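PDB 3OEP: putative uncharacterized protein TTHA0988, which is of unknown function but resembles the KipI and KipA proteins joined in one chain, with cyclophilin-like domains, and was once mistaken for an allophanate hydrolase. Local coordinates for residues 82-87 with 106-111; 160-165 with 177-182; 4-9 with 439-444; 135-140 with 432-437. All coordinates share one frame; numbering follows the deposited sequence.

Contact 1 (82-87 with 106-111); sequences VRYDGE and LHQKPL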
loop_
_atom_site.group_PDB
_atom_site.type_symbol
_atom_site.label_atom_id
_atom_site.label_comp_id
_atom_site.label_asym_id
_atom_site.label_seq_id
_atom_site.Cartn_x
_atom_site.Cartn_y
_atom_site.Cartn_z
ATOM N N VAL A 82 -27.726 1.404 9.178
ATOM C CA VAL A 82 -26.810 1.336 10.321
ATOM C C VAL A 82 -27.524 0.873 11.582
ATOM O O VAL A 82 -28.615 1.361 11.895
ATOM C CB VAL A 82 -26.195 2.720 10.620
ATOM C CG1 VAL A 82 -25.187 2.640 11.784
ATOM C CG2 VAL A 82 -25.545 3.277 9.388
ATOM N N ARG A 83 -26.902 -0.056 12.305
ATOM C CA ARG A 83 -27.350 -0.438 13.638
ATOM C C ARG A 83 -26.508 0.369 14.626
ATOM O O ARG A 83 -25.282 0.241 14.643
ATOM C CB ARG A 83 -27.145 -1.933 13.867
ATOM C CG ARG A 83 -27.803 -2.453 15.136
ATOM C CD ARG A 83 -27.186 -3.754 15.631
ATOM N NE ARG A 83 -27.078 -4.771 14.587
ATOM C CZ ARG A 83 -25.949 -5.338 14.160
ATOM N NH1 ARG A 83 -24.758 -5.016 14.670
ATOM N NH2 ARG A 83 -26.010 -6.250 13.197
ATOM N N TYR A 84 -27.155 1.210 15.436
ATOM C CA TYR A 84 -26.425 2.103 16.344
ATOM C C TYR A 84 -26.156 1.401 17.666
ATOM O O TYR A 84 -26.788 1.689 18.687
ATOM C CB TYR A 84 -27.172 3.430 16.533
ATOM C CG TYR A 84 -27.050 4.331 15.325
ATOM C CD1 TYR A 84 -25.888 5.064 15.095
ATOM C CD2 TYR A 84 -28.077 4.424 14.393
ATOM C CE1 TYR A 84 -25.760 5.881 13.974
ATOM C CE2 TYR A 84 -27.960 5.247 13.272
ATOM C CZ TYR A 84 -26.800 5.972 13.073
ATOM O OH TYR A 84 -26.668 6.779 11.974
ATOM N N ASP A 85 -25.202 0.473 17.609
ATOM C CA ASP A 85 -24.806 -0.374 18.728
ATOM C C ASP A 85 -23.335 -0.155 19.078
ATOM O O ASP A 85 -22.700 -1.009 19.712
ATOM C CB ASP A 85 -25.047 -1.851 18.373
ATOM C CG ASP A 85 -24.140 -2.356 17.236
ATOM O OD1 ASP A 85 -23.467 -1.538 16.566
ATOM O OD2 ASP A 85 -24.097 -3.590 17.012
ATOM N N GLY A 86 -22.794 0.994 18.667
ATOM C CA GLY A 86 -21.376 1.265 18.810
ATOM C C GLY A 86 -20.922 1.286 20.256
ATOM O O GLY A 86 -21.632 1.784 21.138
ATOM N N GLU A 87 -19.726 0.748 20.489
ATOM C CA GLU A 87 -19.166 0.624 21.835
ATOM C C GLU A 87 -18.969 1.985 22.514
ATOM O O GLU A 87 -19.002 2.067 23.733
ATOM C CB GLU A 87 -17.829 -0.129 21.774
ATOM C CG GLU A 87 -17.227 -0.505 23.127
ATOM C CD GLU A 87 -15.928 -1.292 22.995
ATOM O OE1 GLU A 87 -15.842 -2.172 22.114
ATOM O OE2 GLU A 87 -14.987 -1.025 23.775
ATOM N N LEU A 106 -28.695 13.082 15.109
ATOM C CA LEU A 106 -27.679 13.984 14.561
ATOM C C LEU A 106 -26.827 13.286 13.510
ATOM O O LEU A 106 -26.530 13.862 12.464
ATOM C CB LEU A 106 -26.781 14.555 15.669
ATOM C CG LEU A 106 -27.391 15.683 16.506
ATOM C CD1 LEU A 106 -26.596 15.901 17.793
ATOM C CD2 LEU A 106 -27.482 16.985 15.714
ATOM N N HIS A 107 -26.439 12.044 13.777
ATOM C CA HIS A 107 -25.618 11.311 12.819
ATOM C C HIS A 107 -26.326 11.098 11.477
ATOM O O HIS A 107 -25.696 11.177 10.428
ATOM C CB HIS A 107 -25.140 9.969 13.369
ATOM C CG HIS A 107 -24.105 9.326 12.502
ATOM N ND1 HIS A 107 -24.366 8.231 11.704
ATOM C CD2 HIS A 107 -22.824 9.683 12.244
ATOM C CE1 HIS A 107 -23.274 7.917 11.026
ATOM N NE2 HIS A 107 -22.328 8.786 11.331
ATOM N N GLN A 108 -27.633 10.846 11.518
ATOM C CA GLN A 108 -28.414 10.603 10.304
ATOM C C GLN A 108 -28.831 11.873 9.570
ATOM O O GLN A 108 -29.278 11.796 8.436
ATOM C CB GLN A 108 -29.683 9.830 10.637
ATOM C CG GLN A 108 -29.442 8.431 11.145
ATOM C CD GLN A 108 -30.687 7.821 11.719
ATOM O OE1 GLN A 108 -31.550 7.332 10.985
ATOM N NE2 GLN A 108 -30.796 7.836 13.043
ATOM N N LYS A 109 -28.713 13.029 10.217
ATOM C CA LYS A 109 -29.261 14.270 9.648
ATOM C C LYS A 109 -28.623 14.740 8.324
ATOM O O LYS A 109 -29.346 15.041 7.377
ATOM C CB LYS A 109 -29.249 15.397 10.690
ATOM C CG LYS A 109 -30.026 16.632 10.277
ATOM C CD LYS A 109 -30.179 17.597 11.447
ATOM C CE LYS A 109 -30.976 18.841 11.059
ATOM N NZ LYS A 109 -30.162 19.809 10.270
ATOM N N PRO A 110 -27.279 14.814 8.244
ATOM C CA PRO A 110 -26.700 15.387 7.029
ATOM C C PRO A 110 -26.817 14.533 5.774
ATOM O O PRO A 110 -26.937 13.311 5.850
ATOM C CB PRO A 110 -25.205 15.541 7.379
ATOM C CG PRO A 110 -25.125 15.442 8.842
ATOM C CD PRO A 110 -26.242 14.527 9.249
ATOM N N LEU A 111 -26.773 15.194 4.625
ATOM C CA LEU A 111 -26.433 14.521 3.382
ATOM C C LEU A 111 -24.922 14.661 3.262
ATOM O O LEU A 111 -24.414 15.735 2.931
ATOM C CB LEU A 111 -27.144 15.157 2.190
ATOM C CG LEU A 111 -26.844 14.482 0.848
ATOM C CD1 LEU A 111 -27.256 13.013 0.869
ATOM C CD2 LEU A 111 -27.549 15.227 -0.278
#
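Tyr84, just after strand 77-83, reaches His107 of helix 100-108, tying the end of a sheet strand to a helix of the first cyclophilin-like domain. The chain bends here in an inverse gamma turn centred on Tyr84, and from CB the side chain sets off with CG anti to the carbonyl carbon (chi1 -75°), which directs the ring at the helix. Farther out the two sides of the ring differ: CE1 comes to 3.6 Å from His107 ND1, and CE2 has Gln108 NE2 at 3.8 Å. At the tip, Tyr84 OH and His107 ND1 share a hydrogen bond of 2.7 Å lying near the planes of both rings. Gln108 CG packs against the same Tyr84 OH at 3.3 Å. A phenylalanine here would keep the ring but would probably leave His107 ND1 without its mate and the imidazole less firmly held. That imidazole is gripped at both nitrogens, since NE2 bonds Thr157 OG1. The Gln108 amide, turned 34° from the tyrosine ring, is likewise held at both ends: NE2 gives to Lys104 O, and OE1 accepts from Glu199 N.

Contact 2 (160-165 with 177-182); sequences YPLPSP and AVYDPH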
loop_
_atom_site.group_PDB
_atom_site.type_symbol
_atom_site.label_atom_id
_atom_site.label_comp_id
_atom_site.label_asym_id
_atom_site.label_seq_id
_atom_site.Cartn_x
_atom_site.Cartn_y
_atom_site.Cartn_z
ATOM N N TYR A 160 -15.336 1.718 8.606
ATOM C CA TYR A 160 -14.186 0.807 8.507
ATOM C C TYR A 160 -14.611 -0.392 7.646
ATOM O O TYR A 160 -15.484 -1.147 8.051
ATOM C CB TYR A 160 -13.746 0.341 9.904
ATOM C CG TYR A 160 -13.092 1.406 10.756
ATOM C CD1 TYR A 160 -11.713 1.427 10.948
ATOM C CD2 TYR A 160 -13.848 2.397 11.384
ATOM C CE1 TYR A 160 -11.103 2.405 11.729
ATOM C CE2 TYR A 160 -13.246 3.383 12.170
ATOM C CZ TYR A 160 -11.871 3.384 12.334
ATOM O OH TYR A 160 -11.266 4.349 13.109
ATOM N N PRO A 161 -14.006 -0.578 6.454
ATOM C CA PRO A 161 -14.440 -1.699 5.604
ATOM C C PRO A 161 -13.880 -3.053 6.044
ATOM O O PRO A 161 -14.466 -4.095 5.732
ATOM C CB PRO A 161 -13.880 -1.335 4.219
ATOM C CG PRO A 161 -13.390 0.077 4.333
ATOM C CD PRO A 161 -13.031 0.275 5.754
ATOM N N LEU A 162 -12.745 -3.005 6.734
ATOM C CA LEU A 162 -11.983 -4.168 7.164
ATOM C C LEU A 162 -11.525 -3.912 8.598
ATOM O O LEU A 162 -11.400 -2.747 9.004
ATOM C CB LEU A 162 -10.731 -4.328 6.293
ATOM C CG LEU A 162 -10.901 -4.502 4.777
ATOM C CD1 LEU A 162 -9.965 -3.580 3.999
ATOM C CD2 LEU A 162 -10.673 -5.938 4.376
ATOM N N PRO A 163 -11.251 -4.981 9.362
ATOM C CA PRO A 163 -10.705 -4.760 10.698
ATOM C C PRO A 163 -9.372 -4.028 10.628
ATOM O O PRO A 163 -8.532 -4.349 9.784
ATOM C CB PRO A 163 -10.514 -6.177 11.252
ATOM C CG PRO A 163 -11.365 -7.050 10.416
ATOM C CD PRO A 163 -11.426 -6.414 9.069
ATOM N N SER A 164 -9.196 -3.028 11.481
ATOM C CA SER A 164 -7.951 -2.273 11.519
ATOM C C SER A 164 -7.827 -1.498 12.822
ATOM O O SER A 164 -8.815 -1.333 13.550
ATOM C CB SER A 164 -7.853 -1.311 10.328
ATOM O OG SER A 164 -8.674 -0.171 10.500
ATOM N N PRO A 165 -6.610 -1.018 13.130
ATOM C CA PRO A 165 -6.486 -0.125 14.277
ATOM C C PRO A 165 -7.205 1.183 13.992
ATOM O O PRO A 165 -7.304 1.590 12.832
ATOM C CB PRO A 165 -4.972 0.110 14.392
ATOM C CG PRO A 165 -4.342 -0.958 13.570
ATOM C CD PRO A 165 -5.307 -1.283 12.494
ATOM N N ALA A 177 -21.705 -3.975 3.362
ATOM C CA ALA A 177 -20.252 -3.988 3.249
ATOM C C ALA A 177 -19.845 -2.960 2.199
ATOM O O ALA A 177 -20.233 -3.062 1.031
ATOM C CB ALA A 177 -19.752 -5.389 2.862
ATOM N N VAL A 178 -19.077 -1.957 2.607
ATOM C CA VAL A 178 -18.654 -0.914 1.667
ATOM C C VAL A 178 -17.567 -1.426 0.706
ATOM O O VAL A 178 -17.378 -0.871 -0.378
ATOM C CB VAL A 178 -18.223 0.383 2.398
ATOM C CG1 VAL A 178 -19.393 0.933 3.227
ATOM C CG2 VAL A 178 -16.998 0.153 3.278
ATOM N N TYR A 179 -16.896 -2.516 1.084
ATOM C CA TYR A 179 -15.823 -3.094 0.280
ATOM C C TYR A 179 -15.925 -4.615 0.244
ATOM O O TYR A 179 -15.974 -5.260 1.287
ATOM C CB TYR A 179 -14.471 -2.672 0.852
ATOM C CG TYR A 179 -13.289 -3.373 0.222
ATOM C CD1 TYR A 179 -12.999 -3.208 -1.127
ATOM C CD2 TYR A 179 -12.462 -4.196 0.974
ATOM C CE1 TYR A 179 -11.920 -3.860 -1.717
ATOM C CE2 TYR A 179 -11.375 -4.841 0.400
ATOM C CZ TYR A 179 -11.110 -4.669 -0.946
ATOM O OH TYR A 179 -10.032 -5.303 -1.523
ATOM N N ASP A 180 -15.963 -5.184 -0.956
ATOM C CA ASP A 180 -15.995 -6.643 -1.121
ATOM C C ASP A 180 -15.338 -7.005 -2.444
ATOM O O ASP A 180 -15.944 -6.832 -3.496
ATOM C CB ASP A 180 -17.435 -7.168 -1.098
ATOM C CG ASP A 180 -17.518 -8.693 -1.249
ATOM O OD1 ASP A 180 -16.486 -9.351 -1.497
ATOM O OD2 ASP A 180 -18.634 -9.235 -1.114
ATOM N N PRO A 181 -14.099 -7.519 -2.396
ATOM C CA PRO A 181 -13.384 -7.778 -3.647
ATOM C C PRO A 181 -13.954 -8.922 -4.492
ATOM O O PRO A 181 -13.494 -9.126 -5.613
ATOM C CB PRO A 181 -11.958 -8.103 -3.180
ATOM C CG PRO A 181 -12.095 -8.571 -1.791
ATOM C CD PRO A 181 -13.298 -7.883 -1.212
ATOM N N HIS A 182 -14.945 -9.645 -3.970
ATOM C CA HIS A 182 -15.563 -10.755 -4.694
ATOM C C HIS A 182 -16.777 -10.378 -5.533
ATOM O O HIS A 182 -17.160 -11.137 -6.419
ATOM C CB HIS A 182 -15.951 -11.871 -3.727
ATOM C CG HIS A 182 -14.774 -12.549 -3.106
ATOM N ND1 HIS A 182 -14.127 -13.608 -3.703
ATOM C CD2 HIS A 182 -14.111 -12.302 -1.954
ATOM C CE1 HIS A 182 -13.121 -13.990 -2.937
ATOM N NE2 HIS A 182 -13.088 -13.213 -1.872
HETATM O O HOH W 1 -16.558 -4.064 3.713
#
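Pro161 and Leu162 meet Val178 and Tyr179 in a buried, apolar contact between two loops of the first cyclophilin-like domain, one following strand 156-159 and the other following strand 169-174. The proline ring does most of the work on its side. Pro161 CB touches Val178 CG2 at 3.6 Å and also abuts Tyr179 CB at 3.7 Å, so that one methylene is shared by two neighbours in sequence. Tyr179 holds CG anti to its backbone N (chi1 172°), and the ring passes obliquely across Leu162, whose CD1 comes to 4.0 Å from Tyr179 CD2. At its far end the phenol reaches the second half of the chain: OH bonds Gly355 O and the ring touches Ile357. Pro181 CD lies over one face of the same ring, offset toward the rim.

No direct hydrogen bond joins the loops. Instead a water bridges their backbones, giving a proton to Pro161 O at 2.9 Å and accepting from Tyr179 N at 3.1 Å. Just downstream the chain is shaped by an Asx turn, in which His182 N donates to Asp180 OD1 over 2.9 Å, meeting that oxygen from 47° above the carboxylate plane.

Contact 3 (4-9 with 439-444); sequences GFYLRF and PTPLGG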
loop_
_atom_site.group_PDB
_atom_site.type_symbol
_atom_site.label_atom_id
_atom_site.label_comp_id
_atom_site.label_asym_id
_atom_site.label_seq_id
_atom_site.Cartn_x
_atom_site.Cartn_y
_atom_site.Cartn_z
ATOM N N GLY A 4 6.302 12.812 -8.088
ATOM C CA GLY A 4 4.949 13.272 -7.809
ATOM C C GLY A 4 4.878 14.722 -7.396
ATOM O O GLY A 4 5.889 15.326 -7.019
ATOM N N PHE A 5 3.685 15.292 -7.501
ATOM C CA PHE A 5 3.437 16.626 -6.976
ATOM C C PHE A 5 1.980 16.791 -6.590
ATOM O O PHE A 5 1.110 16.024 -7.028
ATOM C CB PHE A 5 3.869 17.717 -7.969
ATOM C CG PHE A 5 3.126 17.693 -9.275
ATOM C CD1 PHE A 5 1.943 18.402 -9.438
ATOM C CD2 PHE A 5 3.631 16.988 -10.355
ATOM C CE1 PHE A 5 1.262 18.382 -10.651
ATOM C CE2 PHE A 5 2.959 16.964 -11.571
ATOM C CZ PHE A 5 1.776 17.663 -11.721
ATOM N N TYR A 6 1.736 17.795 -5.754
ATOM C CA TYR A 6 0.421 18.074 -5.213
ATOM C C TYR A 6 -0.127 19.373 -5.793
ATOM O O TYR A 6 0.587 20.378 -5.869
ATOM C CB TYR A 6 0.488 18.211 -3.692
ATOM C CG TYR A 6 0.895 16.955 -2.937
ATOM C CD1 TYR A 6 -0.064 16.117 -2.375
ATOM C CD2 TYR A 6 2.239 16.626 -2.766
ATOM C CE1 TYR A 6 0.300 14.970 -1.674
ATOM C CE2 TYR A 6 2.621 15.475 -2.059
ATOM C CZ TYR A 6 1.644 14.661 -1.511
ATOM O OH TYR A 6 1.994 13.529 -0.817
ATOM N N LEU A 7 -1.384 19.337 -6.216
ATOM C CA LEU A 7 -2.140 20.543 -6.521
ATOM C C LEU A 7 -3.115 20.770 -5.369
ATOM O O LEU A 7 -3.735 19.822 -4.873
ATOM C CB LEU A 7 -2.883 20.390 -7.843
ATOM C CG LEU A 7 -2.002 20.101 -9.061
ATOM C CD1 LEU A 7 -2.872 19.998 -10.302
ATOM C CD2 LEU A 7 -0.916 21.157 -9.240
ATOM N N ARG A 8 -3.224 22.019 -4.925
ATOM C CA ARG A 8 -4.013 22.345 -3.743
ATOM C C ARG A 8 -4.996 23.457 -4.093
ATOM O O ARG A 8 -4.586 24.548 -4.490
ATOM C CB ARG A 8 -3.089 22.758 -2.595
ATOM C CG ARG A 8 -2.082 21.667 -2.224
ATOM C CD ARG A 8 -1.030 22.123 -1.221
ATOM N NE ARG A 8 -0.079 21.040 -0.956
ATOM C CZ ARG A 8 -0.313 20.001 -0.150
ATOM N NH1 ARG A 8 -1.462 19.886 0.507
ATOM N NH2 ARG A 8 0.610 19.065 0.004
ATOM N N PHE A 9 -6.287 23.155 -3.961
ATOM C CA PHE A 9 -7.361 24.041 -4.425
ATOM C C PHE A 9 -8.118 24.742 -3.300
ATOM O O PHE A 9 -8.976 25.593 -3.561
ATOM C CB PHE A 9 -8.335 23.252 -5.294
ATOM C CG PHE A 9 -7.690 22.639 -6.493
ATOM C CD1 PHE A 9 -7.271 23.433 -7.549
ATOM C CD2 PHE A 9 -7.464 21.275 -6.560
ATOM C CE1 PHE A 9 -6.656 22.879 -8.653
ATOM C CE2 PHE A 9 -6.850 20.712 -7.662
ATOM C CZ PHE A 9 -6.446 21.514 -8.713
ATOM N N PRO A 439 -2.938 12.346 0.152
ATOM C CA PRO A 439 -2.305 11.202 -0.472
ATOM C C PRO A 439 -0.840 11.073 -0.087
ATOM O O PRO A 439 -0.113 12.073 -0.040
ATOM C CB PRO A 439 -2.455 11.490 -1.965
ATOM C CG PRO A 439 -3.638 12.400 -2.046
ATOM C CD PRO A 439 -3.551 13.244 -0.843
ATOM N N THR A 440 -0.423 9.845 0.188
ATOM C CA THR A 440 0.939 9.573 0.626
ATOM C C THR A 440 1.890 9.478 -0.570
ATOM O O THR A 440 1.559 8.859 -1.581
ATOM C CB THR A 440 1.006 8.267 1.418
ATOM O OG1 THR A 440 0.440 7.211 0.638
ATOM C CG2 THR A 440 0.229 8.410 2.727
ATOM N N PRO A 441 3.070 10.105 -0.458
ATOM C CA PRO A 441 4.096 10.002 -1.498
ATOM C C PRO A 441 5.036 8.831 -1.235
ATOM O O PRO A 441 5.401 8.610 -0.089
ATOM C CB PRO A 441 4.844 11.325 -1.354
ATOM C CG PRO A 441 4.754 11.659 0.092
ATOM C CD PRO A 441 3.477 11.024 0.617
ATOM N N LEU A 442 5.422 8.090 -2.276
ATOM C CA LEU A 442 6.383 6.992 -2.114
ATOM C C LEU A 442 7.718 7.576 -1.655
ATOM O O LEU A 442 8.216 8.529 -2.250
ATOM C CB LEU A 442 6.562 6.215 -3.423
ATOM C CG LEU A 442 7.383 4.922 -3.379
ATOM C CD1 LEU A 442 6.736 3.881 -2.466
ATOM C CD2 LEU A 442 7.558 4.362 -4.789
ATOM N N GLY A 443 8.277 7.023 -0.582
ATOM C CA GLY A 443 9.514 7.540 -0.011
ATOM C C GLY A 443 9.289 8.669 0.975
ATOM O O GLY A 443 10.244 9.221 1.515
ATOM N N GLY A 444 8.028 9.010 1.233
ATOM C CA GLY A 444 7.714 10.030 2.227
ATOM C C GLY A 444 8.290 9.699 3.593
ATOM O O GLY A 444 8.170 8.565 4.064
#
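Tyr6 and Pro439 link an edge strand of the small antiparallel sheet near the N-terminus, strand 3-8, to the end of strand 437-439 and the loop after it, in the second cyclophilin-like domain, more than four hundred residues later. The polar part is a single hydrogen bond: Tyr6 OH donates to Pro439 O at 2.7 Å. The carbonyl meets the donor at a C=O...OH angle of 153°, with OH tilted 23° out of the carbonyl plane, and the oxygen sits at the edge of the tyrosine ring, near its plane.

Packing supplies the rest. Pro441 stands across the end of the phenol at about a right angle, its CD 3.2 Å from Tyr6 OH, and Pro439 CD lies more loosely beside Tyr6 CE1 at 4.3 Å. Tyr47 of the adjacent strand touches both prolines and the Tyr6 ring. With a leucine in its place the hydroxyl of Tyr6 would be lost, which would probably leave Pro439 O without this donor and open a gap beside Pro441.

Charge enters through Arg8, whose NH2 lies 3.6 Å above one face of the Tyr6 ring, toward its rim, while NH1 forms a salt bridge with Glu438. From Pro441 to Gly444 the loop makes a type II beta turn, with Gly443 at a positive phi of 86° and Gly444 N bonded to Pro441 O at 3.0 Å.

Contact 4 (135-140 with 432-437); sequences LPRKPH and GGEGLS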
loop_
_atom_site.group_PDB
_atom_site.type_symbol
_atom_site.label_atom_id
_atom_site.label_comp_id
_atom_site.label_asym_id
_atom_site.label_seq_id
_atom_site.Cartn_x
_atom_site.Cartn_y
_atom_site.Cartn_z
ATOM N N LEU A 135 -16.682 15.642 18.048
ATOM C CA LEU A 135 -15.785 15.450 19.178
ATOM C C LEU A 135 -14.492 14.779 18.740
ATOM O O LEU A 135 -14.475 14.054 17.740
ATOM C CB LEU A 135 -16.469 14.676 20.309
ATOM C CG LEU A 135 -16.406 13.159 20.321
ATOM C CD1 LEU A 135 -16.996 12.595 21.624
ATOM C CD2 LEU A 135 -17.138 12.617 19.102
ATOM N N PRO A 136 -13.403 15.026 19.483
ATOM C CA PRO A 136 -12.105 14.526 19.062
ATOM C C PRO A 136 -12.004 13.007 19.083
ATOM O O PRO A 136 -12.742 12.329 19.805
ATOM C CB PRO A 136 -11.135 15.134 20.090
ATOM C CG PRO A 136 -11.847 16.250 20.702
ATOM C CD PRO A 136 -13.297 15.898 20.667
ATOM N N ARG A 137 -11.075 12.492 18.290
ATOM C CA ARG A 137 -10.746 11.081 18.319
ATOM C C ARG A 137 -10.153 10.697 19.674
ATOM O O ARG A 137 -9.798 11.559 20.485
ATOM C CB ARG A 137 -9.794 10.730 17.168
ATOM C CG ARG A 137 -8.403 11.339 17.234
ATOM C CD ARG A 137 -7.622 10.991 15.965
ATOM N NE ARG A 137 -6.173 11.022 16.170
ATOM C CZ ARG A 137 -5.395 12.097 16.028
ATOM N NH1 ARG A 137 -5.901 13.278 15.677
ATOM N NH2 ARG A 137 -4.088 11.991 16.248
ATOM N N LYS A 138 -10.059 9.396 19.916
ATOM C CA LYS A 138 -9.575 8.886 21.193
ATOM C C LYS A 138 -8.086 9.189 21.350
ATOM O O LYS A 138 -7.349 9.193 20.361
ATOM C CB LYS A 138 -9.829 7.380 21.295
ATOM C CG LYS A 138 -11.307 7.007 21.268
ATOM C CD LYS A 138 -11.520 5.501 21.222
ATOM C CE LYS A 138 -11.673 4.909 22.615
ATOM N NZ LYS A 138 -13.022 5.182 23.187
ATOM N N PRO A 139 -7.641 9.469 22.592
ATOM C CA PRO A 139 -6.217 9.704 22.846
ATOM C C PRO A 139 -5.341 8.539 22.399
ATOM O O PRO A 139 -4.258 8.757 21.860
ATOM C CB PRO A 139 -6.145 9.865 24.368
ATOM C CG PRO A 139 -7.508 10.242 24.792
ATOM C CD PRO A 139 -8.462 9.660 23.801
ATOM N N HIS A 140 -5.815 7.318 22.632
ATOM C CA HIS A 140 -5.120 6.116 22.200
ATOM C C HIS A 140 -6.052 5.279 21.333
ATOM O O HIS A 140 -7.183 5.005 21.730
ATOM C CB HIS A 140 -4.666 5.303 23.407
ATOM C CG HIS A 140 -3.771 6.058 24.340
ATOM N ND1 HIS A 140 -2.511 6.483 23.977
ATOM C CD2 HIS A 140 -3.955 6.468 25.617
ATOM C CE1 HIS A 140 -1.957 7.121 24.993
ATOM N NE2 HIS A 140 -2.811 7.125 26.000
ATOM N N GLY A 432 7.466 17.054 14.104
ATOM C CA GLY A 432 6.462 16.528 13.195
ATOM C C GLY A 432 5.175 17.318 13.252
ATOM O O GLY A 432 5.140 18.448 13.757
ATOM N N GLY A 433 4.111 16.727 12.725
ATOM C CA GLY A 433 2.814 17.387 12.711
ATOM C C GLY A 433 1.712 16.481 12.213
ATOM O O GLY A 433 1.958 15.345 11.809
ATOM N N GLU A 434 0.490 16.997 12.258
ATOM C CA GLU A 434 -0.676 16.266 11.789
ATOM C C GLU A 434 -1.713 17.245 11.253
ATOM O O GLU A 434 -1.875 18.343 11.790
ATOM C CB GLU A 434 -1.278 15.439 12.925
ATOM C CG GLU A 434 -2.400 14.516 12.482
ATOM C CD GLU A 434 -2.897 13.606 13.586
ATOM O OE1 GLU A 434 -2.660 13.910 14.776
ATOM O OE2 GLU A 434 -3.542 12.587 13.256
ATOM N N GLY A 435 -2.410 16.832 10.199
ATOM C CA GLY A 435 -3.483 17.626 9.596
ATOM C C GLY A 435 -4.469 16.701 8.912
ATOM O O GLY A 435 -4.458 15.498 9.167
ATOM N N LEU A 436 -5.327 17.247 8.048
ATOM C CA LEU A 436 -6.243 16.410 7.269
ATOM C C LEU A 436 -5.450 15.427 6.422
ATOM O O LEU A 436 -4.342 15.735 5.972
ATOM C CB LEU A 436 -7.149 17.242 6.345
ATOM C CG LEU A 436 -8.443 17.839 6.895
ATOM C CD1 LEU A 436 -9.114 18.654 5.795
ATOM C CD2 LEU A 436 -9.395 16.777 7.425
ATOM N N SER A 437 -6.015 14.245 6.209
ATOM C CA SER A 437 -5.339 13.219 5.430
ATOM C C SER A 437 -5.148 13.686 3.996
ATOM O O SER A 437 -6.042 14.296 3.399
ATOM C CB SER A 437 -6.119 11.903 5.445
ATOM O OG SER A 437 -6.065 11.306 6.725
#
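Arg137 tucks CG in between its own N and C (chi1 66°) and then runs extended to NE, while Glu434 swings CG anti to its backbone N (chi1 -173°) and is also extended beyond it, so that the two side chains approach each other from opposite directions. Between them these conformations span a wide gap, for even the nearest CA atoms of the two segments, those of Arg137 and Leu436, are 13.1 Å apart.

The result is a salt bridge with a markedly bent hydrogen bond, in which Arg137 NH2 donates to Glu434 OE1 at 2.8 Å. OE1 uses its syn lone pair, on the side of the other carboxylate oxygen, but it lies tilted from the guanidinium plane. Glu434 OE2 sits over one face of that group, 3.4 Å from Arg137 CZ. With the guanidinium and carboxylate planes 74° apart, the two groups do not meet as a flat, doubly bonded pair.

The bridge joins the two cyclophilin-like parts of the chain: residues 135-140 form a loop between strands 124-127 and 144-145 of the first, whereas Glu434 belongs to the short strand 434-435 of the second. Both side chains are exposed, so solvent probably weakens the attraction. Each nevertheless has neighbours from its own half: Arg137 touches Trp168 and Ala153, and Glu434 touches Pro449 and Tyr466. A bound glycerol, probably from the crystallisation liquor, lies about 6 Å from the Arg137 side chain.

Overall arrangement
Two of the contacts shape one domain and two join domains. Contacts 1 and 2 follow one another within the first cyclophilin-like part, their centres 18 Å apart and their nearest atoms about 9 Å. Contact 3 joins the small N-terminal sheet, and contact 4 a loop of the first cyclophilin-like part, to the second part, at centres 20 Å apart: contact 3 is mostly buried, contact 4 lies at the surface. Their later segments, 439-444 and 432-437, lie close in sequence. Contact 4 approaches contact 1 to about 7 Å and contact 2 to about 8 Å, between nearest atoms. No active site is established; glycerol near Arg137 and at Tyr160 OH probably comes from the crystallisation liquor and does not by itself mark one.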